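PDB 5TGF: beta-lactamase-related domain-containing protein, which is of uncharacterised function but belongs to the beta-lactamase family, is probably a hydrolase, and has a site that can bind calcium. Local coordinates for residues D80-V83 against E84-L87; P88-G92 against D93-G97; M163-F167 against E168-Q172. All coordinates share one frame; numbering follows the deposited sequence.

Contact 1 of 3, residues D80-V83 against E84-L87; sequences DDPV and EKWL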
ATOM      1  N   ASP A  80      -7.803  15.992   7.694  1.00 26.21           N
ATOM      2  CA  ASP A  80      -8.811  16.858   7.103  1.00 24.66           C
ATOM      3  C   ASP A  80      -8.272  18.198   6.591  1.00 21.63           C
ATOM      4  O   ASP A  80      -9.044  19.016   6.106  1.00 22.42           O
ATOM      5  CB  ASP A  80      -9.930  17.055   8.113  1.00 29.04           C
ATOM      6  CG  ASP A  80     -10.591  15.727   8.512  1.00 34.88           C
ATOM      7  OD1 ASP A  80     -10.919  14.919   7.617  1.00 32.13           O
ATOM      8  OD2 ASP A  80     -10.746  15.463   9.722  1.00 46.81           O
ATOM      9  N   ASP A  81      -6.950  18.363   6.556  1.00 20.42           N
ATOM     10  CA  ASP A  81      -6.358  19.567   5.997  1.00 19.73           C
ATOM     11  C   ASP A  81      -6.473  19.628   4.458  1.00 20.33           C
ATOM     12  O   ASP A  81      -6.252  18.626   3.761  1.00 19.35           O
ATOM     13  CB  ASP A  81      -4.894  19.681   6.371  1.00 19.77           C
ATOM     14  CG  ASP A  81      -4.665  20.070   7.833  1.00 21.57           C
ATOM     15  OD1 ASP A  81      -5.629  20.300   8.565  1.00 24.05           O
ATOM     16  OD2 ASP A  81      -3.492  20.104   8.248  1.00 24.16           O
ATOM     17  N   PRO A  82      -6.776  20.806   3.921  1.00 19.56           N
ATOM     18  CA  PRO A  82      -6.711  20.981   2.465  1.00 19.78           C
ATOM     19  C   PRO A  82      -5.305  21.199   1.976  1.00 18.58           C
ATOM     20  O   PRO A  82      -4.454  21.738   2.704  1.00 16.31           O
ATOM     21  CB  PRO A  82      -7.553  22.237   2.198  1.00 22.42           C
ATOM     22  CG  PRO A  82      -7.769  22.891   3.513  1.00 23.26           C
ATOM     23  CD  PRO A  82      -7.162  22.052   4.617  1.00 23.18           C
ATOM     24  N   VAL A  83      -5.083  20.850   0.711  1.00 17.37           N
ATOM     25  CA  VAL A  83      -3.771  20.988   0.092  1.00 17.65           C
ATOM     26  C   VAL A  83      -3.203  22.415   0.280  1.00 18.99           C
ATOM     27  O   VAL A  83      -2.053  22.573   0.643  1.00 19.10           O
ATOM     28  CB  VAL A  83      -3.828  20.615  -1.421  1.00 18.57           C
ATOM     29  CG1 VAL A  83      -2.544  20.959  -2.143  1.00 18.48           C
ATOM     30  CG2 VAL A  83      -4.125  19.128  -1.604  1.00 18.46           C
ATOM     31  N   GLU A  84      -4.034  23.426   0.016  1.00 20.96           N
ATOM     32  CA  GLU A  84      -3.601  24.812  -0.026  1.00 25.94           C
ATOM     33  C   GLU A  84      -3.215  25.376   1.333  1.00 24.88           C
ATOM     34  O   GLU A  84      -2.512  26.378   1.403  1.00 24.07           O
ATOM     35  CB  GLU A  84      -4.699  25.679  -0.673  1.00 30.04           C
ATOM     36  CG  GLU A  84      -5.999  25.711   0.135  1.00 32.68           C
ATOM     37  CD  GLU A  84      -7.231  25.878  -0.742  1.00 38.47           C
ATOM     38  OE1 GLU A  84      -8.357  25.587  -0.268  1.00 40.57           O
ATOM     39  OE2 GLU A  84      -7.081  26.272  -1.925  1.00 37.37           O
ATOM     40  N   LYS A  85      -3.642  24.739   2.416  1.00 24.53           N
ATOM     41  CA  LYS A  85      -3.138  25.128   3.741  1.00 24.93           C
ATOM     42  C   LYS A  85      -1.622  24.969   3.831  1.00 26.23           C
ATOM     43  O   LYS A  85      -0.941  25.761   4.491  1.00 28.57           O
ATOM     44  CB  LYS A  85      -3.819  24.323   4.832  1.00 24.27           C
ATOM     45  CG  LYS A  85      -3.190  24.477   6.210  1.00 27.95           C
ATOM     46  CD  LYS A  85      -3.940  23.700   7.277  1.00 28.28           C
ATOM     47  CE  LYS A  85      -3.177  23.748   8.593  1.00 31.11           C
ATOM     48  NZ  LYS A  85      -3.686  22.786   9.601  1.00 37.43           N
ATOM     49  N   TRP A  86      -1.097  23.938   3.176  1.00 24.25           N
ATOM     50  CA  TRP A  86       0.298  23.604   3.278  1.00 22.14           C
ATOM     51  C   TRP A  86       1.082  23.974   2.038  1.00 21.05           C
ATOM     52  O   TRP A  86       2.244  24.286   2.164  1.00 23.56           O
ATOM     53  CB  TRP A  86       0.481  22.113   3.623  1.00 23.64           C
ATOM     54  CG  TRP A  86       0.030  21.778   5.030  1.00 21.67           C
ATOM     55  CD1 TRP A  86      -1.211  21.379   5.416  1.00 22.56           C
ATOM     56  CD2 TRP A  86       0.784  21.970   6.239  1.00 22.75           C
ATOM     57  NE1 TRP A  86      -1.255  21.254   6.783  1.00 21.60           N
ATOM     58  CE2 TRP A  86      -0.051  21.618   7.310  1.00 21.69           C
ATOM     59  CE3 TRP A  86       2.068  22.437   6.511  1.00 25.87           C
ATOM     60  CZ2 TRP A  86       0.367  21.674   8.635  1.00 22.72           C
ATOM     61  CZ3 TRP A  86       2.498  22.481   7.835  1.00 26.87           C
ATOM     62  CH2 TRP A  86       1.651  22.092   8.871  1.00 23.70           C
ATOM     63  N   LEU A  87       0.461  23.909   0.856  1.00 21.03           N
ATOM     64  CA  LEU A  87       1.132  24.186  -0.417  1.00 21.08           C
ATOM     65  C   LEU A  87       0.462  25.394  -1.104  1.00 24.01           C
ATOM     66  O   LEU A  87      -0.437  25.224  -1.936  1.00 22.66           O
ATOM     67  CB  LEU A  87       1.093  22.983  -1.369  1.00 20.68           C
ATOM     68  CG  LEU A  87       1.482  21.636  -0.764  1.00 19.47           C
ATOM     69  CD1 LEU A  87       1.418  20.514  -1.805  1.00 21.07           C
ATOM     70  CD2 LEU A  87       2.886  21.747  -0.201  1.00 21.30           C
TER

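Contact 2 of 3, residues P88-G92 against D93-G97; sequences PQFRG and DAKGG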
ATOM      1  N   PRO A  88       0.898  26.615  -0.744  1.00 27.04           N
ATOM      2  CA  PRO A  88       0.138  27.789  -1.177  1.00 27.82           C
ATOM      3  C   PRO A  88       0.132  28.029  -2.691  1.00 24.67           C
ATOM      4  O   PRO A  88      -0.752  28.740  -3.183  1.00 24.35           O
ATOM      5  CB  PRO A  88       0.790  28.954  -0.408  1.00 29.63           C
ATOM      6  CG  PRO A  88       2.128  28.450   0.011  1.00 33.40           C
ATOM      7  CD  PRO A  88       1.968  26.965   0.205  1.00 30.73           C
ATOM      8  N   GLN A  89       1.022  27.390  -3.444  1.00 22.59           N
ATOM      9  CA  GLN A  89       0.930  27.463  -4.878  1.00 25.52           C
ATOM     10  C   GLN A  89      -0.367  26.861  -5.424  1.00 23.86           C
ATOM     11  O   GLN A  89      -0.703  27.109  -6.582  1.00 21.69           O
ATOM     12  CB  GLN A  89       2.189  26.857  -5.567  1.00 34.56           C
ATOM     13  CG  GLN A  89       2.264  25.334  -5.618  1.00 42.53           C
ATOM     14  CD  GLN A  89       3.470  24.778  -6.394  1.00 54.80           C
ATOM     15  OE1 GLN A  89       3.969  23.680  -6.095  1.00 54.52           O
ATOM     16  NE2 GLN A  89       3.926  25.517  -7.407  1.00 55.82           N
ATOM     17  N   PHE A  90      -1.108  26.105  -4.612  1.00 20.49           N
ATOM     18  CA  PHE A  90      -2.404  25.548  -5.055  1.00 22.91           C
ATOM     19  C   PHE A  90      -3.605  26.494  -4.860  1.00 22.07           C
ATOM     20  O   PHE A  90      -4.700  26.149  -5.272  1.00 21.92           O
ATOM     21  CB  PHE A  90      -2.699  24.217  -4.332  1.00 21.94           C
ATOM     22  CG  PHE A  90      -1.992  23.026  -4.923  1.00 21.48           C
ATOM     23  CD1 PHE A  90      -0.631  22.860  -4.774  1.00 22.55           C
ATOM     24  CD2 PHE A  90      -2.702  22.069  -5.630  1.00 21.68           C
ATOM     25  CE1 PHE A  90       0.018  21.777  -5.341  1.00 23.69           C
ATOM     26  CE2 PHE A  90      -2.065  20.974  -6.188  1.00 22.42           C
ATOM     27  CZ  PHE A  90      -0.708  20.831  -6.052  1.00 23.54           C
ATOM     28  N   ARG A  91      -3.419  27.647  -4.207  1.00 22.25           N
ATOM     29  CA  ARG A  91      -4.530  28.602  -4.032  1.00 24.78           C
ATOM     30  C   ARG A  91      -4.913  29.160  -5.398  1.00 26.20           C
ATOM     31  O   ARG A  91      -4.048  29.422  -6.225  1.00 23.45           O
ATOM     32  CB  ARG A  91      -4.139  29.770  -3.126  1.00 31.09           C
ATOM     33  CG  ARG A  91      -4.087  29.465  -1.637  1.00 42.03           C
ATOM     34  CD  ARG A  91      -5.483  29.381  -1.002  1.00 46.34           C
ATOM     35  NE  ARG A  91      -5.426  29.243   0.456  1.00 49.02           N
ATOM     36  CZ  ARG A  91      -6.468  28.950   1.236  1.00 44.50           C
ATOM     37  NH1 ARG A  91      -7.686  28.736   0.710  1.00 42.19           N
ATOM     38  NH2 ARG A  91      -6.286  28.849   2.551  1.00 43.34           N
ATOM     39  N   GLY A  92      -6.208  29.265  -5.666  1.00 23.01           N
ATOM     40  CA  GLY A  92      -6.678  29.686  -6.974  1.00 22.73           C
ATOM     41  C   GLY A  92      -7.063  28.542  -7.887  1.00 23.66           C
ATOM     42  O   GLY A  92      -7.652  28.758  -8.946  1.00 22.10           O
ATOM     43  N   ASP A  93      -6.674  27.329  -7.495  1.00 24.86           N
ATOM     44  CA  ASP A  93      -6.948  26.112  -8.247  1.00 26.60           C
ATOM     45  C   ASP A  93      -8.005  25.339  -7.455  1.00 25.51           C
ATOM     46  O   ASP A  93      -8.015  25.349  -6.223  1.00 25.58           O
ATOM     47  CB  ASP A  93      -5.630  25.320  -8.376  1.00 27.90           C
ATOM     48  CG  ASP A  93      -5.669  24.259  -9.466  1.00 34.24           C
ATOM     49  OD1 ASP A  93      -6.214  23.160  -9.202  1.00 32.17           O
ATOM     50  OD2 ASP A  93      -5.153  24.516 -10.576  1.00 33.09           O
ATOM     51  N   ALA A  94      -8.942  24.715  -8.145  1.00 27.88           N
ATOM     52  CA  ALA A  94      -9.919  23.858  -7.466  1.00 29.14           C
ATOM     53  C   ALA A  94      -9.274  22.707  -6.669  1.00 27.66           C
ATOM     54  O   ALA A  94      -9.857  22.221  -5.704  1.00 24.69           O
ATOM     55  CB  ALA A  94     -10.905  23.303  -8.481  1.00 33.96           C
ATOM     56  N   LYS A  95      -8.079  22.276  -7.077  1.00 26.55           N
ATOM     57  CA  LYS A  95      -7.361  21.226  -6.365  1.00 23.03           C
ATOM     58  C   LYS A  95      -6.916  21.653  -4.978  1.00 23.90           C
ATOM     59  O   LYS A  95      -6.576  20.795  -4.170  1.00 23.08           O
ATOM     60  CB  LYS A  95      -6.109  20.786  -7.137  1.00 23.83           C
ATOM     61  CG  LYS A  95      -6.418  20.096  -8.456  1.00 25.06           C
ATOM     62  CD  LYS A  95      -5.190  19.451  -9.079  1.00 23.72           C
ATOM     63  CE  LYS A  95      -4.174  20.484  -9.558  1.00 26.44           C
ATOM     64  NZ  LYS A  95      -4.655  21.361 -10.666  1.00 28.06           N
ATOM     65  N   GLY A  96      -6.792  22.961  -4.733  1.00 22.30           N
ATOM     66  CA  GLY A  96      -6.329  23.442  -3.431  1.00 21.02           C
ATOM     67  C   GLY A  96      -7.206  22.982  -2.274  1.00 19.65           C
ATOM     68  O   GLY A  96      -6.741  22.897  -1.131  1.00 19.94           O
ATOM     69  N   GLY A  97      -8.476  22.710  -2.568  1.00 17.09           N
ATOM     70  CA  GLY A  97      -9.430  22.314  -1.534  1.00 19.54           C
ATOM     71  C   GLY A  97      -9.527  20.825  -1.255  1.00 20.11           C
ATOM     72  O   GLY A  97     -10.268  20.402  -0.347  1.00 21.45           O
TER
HETATM   73  O   HOH W   1      -8.106  27.671  -3.976  1.00 32.03           O

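Contact 3 of 3, residues M163-F167 against E168-Q172; sequences MGKEF and EPLFQ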
HETATM    1  N   MSE A 163       7.273  18.826   7.980  1.00 20.82           N
HETATM    2  CA  MSE A 163       8.479  18.442   8.692  1.00 23.49           C
HETATM    3  C   MSE A 163       9.725  19.217   8.319  1.00 24.26           C
HETATM    4  O   MSE A 163      10.766  19.048   8.955  1.00 26.00           O
HETATM    5  CB  MSE A 163       8.800  16.967   8.420  1.00 24.14           C
HETATM    6  CG  MSE A 163       7.711  16.030   8.904  1.00 22.00           C
HETATM    7 SE   MSE A 163       7.744  15.990  10.876  0.59 23.91          SE
HETATM    8  CE  MSE A 163       9.419  15.018  11.161  1.00 23.63           C
ATOM      9  N   GLY A 164       9.685  19.954   7.219  1.00 24.37           N
ATOM     10  CA  GLY A 164      10.899  20.569   6.674  1.00 24.59           C
ATOM     11  C   GLY A 164      11.956  19.585   6.217  1.00 25.78           C
ATOM     12  O   GLY A 164      13.153  19.869   6.307  1.00 24.55           O
ATOM     13  N   LYS A 165      11.525  18.458   5.641  1.00 20.81           N
ATOM     14  CA  LYS A 165      12.442  17.359   5.333  1.00 21.67           C
ATOM     15  C   LYS A 165      11.837  16.517   4.182  1.00 19.39           C
ATOM     16  O   LYS A 165      10.634  16.350   4.118  1.00 21.07           O
ATOM     17  CB  LYS A 165      12.609  16.472   6.570  1.00 22.77           C
ATOM     18  CG  LYS A 165      13.867  15.654   6.615  1.00 26.12           C
ATOM     19  CD  LYS A 165      14.049  15.006   8.004  1.00 26.71           C
ATOM     20  CE  LYS A 165      15.100  13.904   7.907  1.00 32.06           C
ATOM     21  NZ  LYS A 165      15.443  13.249   9.207  1.00 36.30           N
ATOM     22  N   GLU A 166      12.680  15.971   3.325  1.00 18.76           N
ATOM     23  CA  GLU A 166      12.176  15.242   2.157  1.00 21.58           C
ATOM     24  C   GLU A 166      11.654  13.846   2.552  1.00 17.39           C
ATOM     25  O   GLU A 166      11.981  13.314   3.624  1.00 15.73           O
ATOM     26  CB  GLU A 166      13.241  15.167   1.066  1.00 22.29           C
ATOM     27  CG  GLU A 166      13.418  16.483   0.305  1.00 25.42           C
ATOM     28  CD  GLU A 166      14.050  16.284  -1.054  1.00 28.96           C
ATOM     29  OE1 GLU A 166      15.257  16.025  -1.099  1.00 29.12           O
ATOM     30  OE2 GLU A 166      13.329  16.284  -2.077  1.00 26.49           O
ATOM     31  N   PHE A 167      10.820  13.288   1.684  1.00 17.20           N
ATOM     32  CA  PHE A 167      10.017  12.110   2.002  1.00 16.48           C
ATOM     33  C   PHE A 167      10.852  10.848   2.228  1.00 16.15           C
ATOM     34  O   PHE A 167      10.551  10.041   3.133  1.00 15.84           O
ATOM     35  CB  PHE A 167       8.951  11.875   0.913  1.00 16.96           C
ATOM     36  CG  PHE A 167       7.964  10.783   1.275  1.00 16.86           C
ATOM     37  CD1 PHE A 167       6.868  11.059   2.043  1.00 18.40           C
ATOM     38  CD2 PHE A 167       8.219   9.473   0.932  1.00 19.29           C
ATOM     39  CE1 PHE A 167       5.992  10.047   2.437  1.00 19.18           C
ATOM     40  CE2 PHE A 167       7.334   8.460   1.284  1.00 19.54           C
ATOM     41  CZ  PHE A 167       6.239   8.753   2.048  1.00 18.08           C
ATOM     42  N   GLU A 168      11.862  10.622   1.406  1.00 14.47           N
ATOM     43  CA  GLU A 168      12.688   9.439   1.615  1.00 15.03           C
ATOM     44  C   GLU A 168      13.436   9.510   2.992  1.00 17.29           C
ATOM     45  O   GLU A 168      13.428   8.535   3.761  1.00 15.53           O
ATOM     46  CB  GLU A 168      13.608   9.201   0.436  1.00 17.27           C
ATOM     47  CG  GLU A 168      14.635   8.083   0.615  1.00 20.45           C
ATOM     48  CD  GLU A 168      14.039   6.716   0.954  1.00 20.64           C
ATOM     49  OE1 GLU A 168      12.870   6.446   0.636  1.00 23.25           O
ATOM     50  OE2 GLU A 168      14.748   5.893   1.546  1.00 24.30           O
ATOM     51  N   PRO A 169      14.061  10.664   3.306  1.00 17.04           N
ATOM     52  CA  PRO A 169      14.676  10.743   4.632  1.00 18.61           C
ATOM     53  C   PRO A 169      13.669  10.613   5.764  1.00 17.27           C
ATOM     54  O   PRO A 169      13.983   9.968   6.784  1.00 18.42           O
ATOM     55  CB  PRO A 169      15.311  12.141   4.650  1.00 19.46           C
ATOM     56  CG  PRO A 169      15.526  12.493   3.256  1.00 19.81           C
ATOM     57  CD  PRO A 169      14.593  11.686   2.395  1.00 18.26           C
ATOM     58  N   LEU A 170      12.463  11.129   5.569  1.00 16.17           N
ATOM     59  CA  LEU A 170      11.396  10.930   6.543  1.00 18.91           C
ATOM     60  C   LEU A 170      11.039   9.467   6.752  1.00 18.48           C
ATOM     61  O   LEU A 170      10.839   9.013   7.877  1.00 18.18           O
ATOM     62  CB  LEU A 170      10.144  11.716   6.168  1.00 18.27           C
ATOM     63  CG  LEU A 170      10.216  13.225   6.383  1.00 18.68           C
ATOM     64  CD1 LEU A 170       8.981  13.827   5.759  1.00 18.63           C
ATOM     65  CD2 LEU A 170      10.300  13.547   7.895  1.00 19.88           C
ATOM     66  N   PHE A 171      10.959   8.711   5.665  1.00 16.70           N
ATOM     67  CA  PHE A 171      10.683   7.294   5.779  1.00 15.80           C
ATOM     68  C   PHE A 171      11.736   6.611   6.640  1.00 17.67           C
ATOM     69  O   PHE A 171      11.399   5.774   7.469  1.00 16.29           O
ATOM     70  CB  PHE A 171      10.658   6.644   4.396  1.00 16.06           C
ATOM     71  CG  PHE A 171      10.647   5.140   4.430  1.00 16.06           C
ATOM     72  CD1 PHE A 171       9.704   4.444   5.173  1.00 13.72           C
ATOM     73  CD2 PHE A 171      11.562   4.425   3.674  1.00 14.59           C
ATOM     74  CE1 PHE A 171       9.726   3.050   5.207  1.00 14.78           C
ATOM     75  CE2 PHE A 171      11.594   3.059   3.723  1.00 15.51           C
ATOM     76  CZ  PHE A 171      10.644   2.367   4.473  1.00 14.02           C
ATOM     77  N   GLN A 172      13.007   6.936   6.415  1.00 18.49           N
ATOM     78  CA  GLN A 172      14.084   6.300   7.159  1.00 20.02           C
ATOM     79  C   GLN A 172      14.020   6.745   8.631  1.00 18.39           C
ATOM     80  O   GLN A 172      14.158   5.932   9.508  1.00 18.33           O
ATOM     81  CB  GLN A 172      15.457   6.629   6.562  1.00 19.89           C
ATOM     82  CG  GLN A 172      15.659   6.161   5.102  1.00 20.64           C
ATOM     83  CD  GLN A 172      15.560   4.648   4.924  1.00 22.60           C
ATOM     84  OE1 GLN A 172      15.834   3.864   5.844  1.00 20.78           O
ATOM     85  NE2 GLN A 172      15.259   4.230   3.699  1.00 20.50           N
TER
HETATM   86  O   HOH W   2      16.650  10.365   7.772  1.00 24.77           O

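Contact 1 of 3, residues D80-V83 against E84-L87
Asp81 and two residues of the following turn, Lys85 and Trp86, form the polar half of this local contact. Atom OD2 of Asp81 takes two donors from the same face of its carboxylate. Lys85 NZ, 3.0 Å from Asp81 OD2, completes a salt bridge from above the plane, and the indole N-H of Trp86 arrives almost straight, with NE1 2.9 Å from Asp81 OD2 and an angle of 172° at the hydrogen. The oxygen lies nearly in the indole plane. Lys85 gets there because its CG is anti to the backbone N (chi1 170°) and its chain stays extended; NZ has its stronger partner in Asp76, while Ser78 N gives Asp81 OD2 a further bond. Sharing among so many donors should keep this carboxylate ionised.

Backbone bonds form the second group. Pro82 O receives Lys85 N at 3.1 Å, and Val83 O receives both Trp86 N at 3.0 Å and Leu87 N at 2.9 Å. Proline suits the entrance, since no N-H is needed there.

Apolar packing is third: Val83 CG1 meets Leu87 CD1 at 4.0 Å, branched aliphatics that fit beside helix 150-163. The whole is a short, weakly bonded helical turn entered through Asp-Pro, its tryptophan touching Leu77, which binds calcium in another structure of this protein though none is bound here.

Contact 2 of 3, residues P88-G92 against D93-G97
With chi1 at -81°, the ring of Phe90 is set edge on beside Lys95, whose own chain bends sharply at chi3 (-68°) and again at chi4 (-64°). These two bends let the lysine methylenes pass the ring and bring the ammonium group back to Asp93. Where they pass, Lys95 CB lies in the plane of the phenyl ring at its edge, 3.9 Å from Phe90 CD2, and Lys95 CE is 4.0 Å from Phe90 CE2. A long, flexible residue suits the spot: its CB and CE touch one side of the aromatic ring, which also packs on Val129 and Leu133 of helix 125-133, while its charge is carried onward to polar partners.

Those partners are well defined. Lys95 NZ is 2.8 Å from Asp93 OD1 in a salt bridge, approaching on the syn side but somewhat out of the carboxylate plane, and it also bonds the carbonyls of Leu133 and Leu135. The same OD1 of Asp93 accepts the backbone Lys95 N at 3.0 Å through its anti lone pair. Two donors therefore fix the rotation of this carboxylate.

The backbone closes with Asp93 N bonded to Phe90 O at 3.2 Å. Gly92, in the third place of this turn, adopts the positive phi that a residue without a side chain accepts easily, and a water links Gly92 N to Asp93 O. Gly96 is equally apt: its CA comes to 3.7 Å from Phe90 O, an approach that the lack of a CB makes possible. Two short 3-10 segments, 88-90 and 94-97, are thus joined by a type II beta turn, with an Asx turn at Asp93 opening the second.

Contact 3 of 3, residues M163-F167 against E168-Q172
The rings of Phe167 and Phe171, one helical turn apart and tied by the bond from Phe171 N to Phe167 O (2.9 Å), each meet Phe186 edge-to-face. They stand at the start of helix 167-179, which a short loop joins to helix 150-163, with Glu166 as N-cap residue. Both rings also pack on Val67 of helix 60-74, as befits large aromatics on the buried flank of a helix. Another flat pair lies further along: the amide of Gln172 gives its NE2 hydrogen to Glu168 OE2 at 2.8 Å, the oxygen lying in the amide plane and the bond nearly straight at 172°. Glu168 OE1 and Gln172 NE2 have further partners in Phe186 N and Ser184 O.

Gly164 leaves the first helix with positive phi, which a glycine tolerates readily, and the carboxylate of Glu166 is bonded to His124. The carbonyl of the N-cap starts the helical ladder, Glu166 O taking Leu170 N at 3.0 Å within the carbonyl plane. Pro169, needing no N-H partner in this first turn, sets CD 3.3 Å from Glu166 O.

Leu170 packs back on the loop. Its CD2 touches CE of Met163, a selenomethionine, at 3.7 Å; bends at chi2 (-71°) and chi3 lay this methyl against the leucine. The extended Lys165 runs across the same leucine and lays CE 3.7 Å from Pro169 CB before its amine pairs with Glu173. A water bonds Pro169 O at 2.9 Å and, weakly, Lys165 NZ.

In the fold
The three contacts follow one another along the chain without interleaving. Contacts 1 and 2 are neighbours, with centres 9 Å apart: Glu84 N probably bonds to Gly96 O, and Val83 packs on Phe90. Together they form one compact region between helices 60-74 and 100-103, contact 2 facing helix 125-133. Contact 3 lies about 18 Å from contact 1 and 23 Å from contact 2, centre to centre, and touches neither. Helix 150-163 links contacts 1 and 3, packing on the first and ending in the second. Trp86 and Met163 both approach Thr75 and Leu77, which bind calcium in another structure of this protein but not here; contact 2 is structural packing away from them.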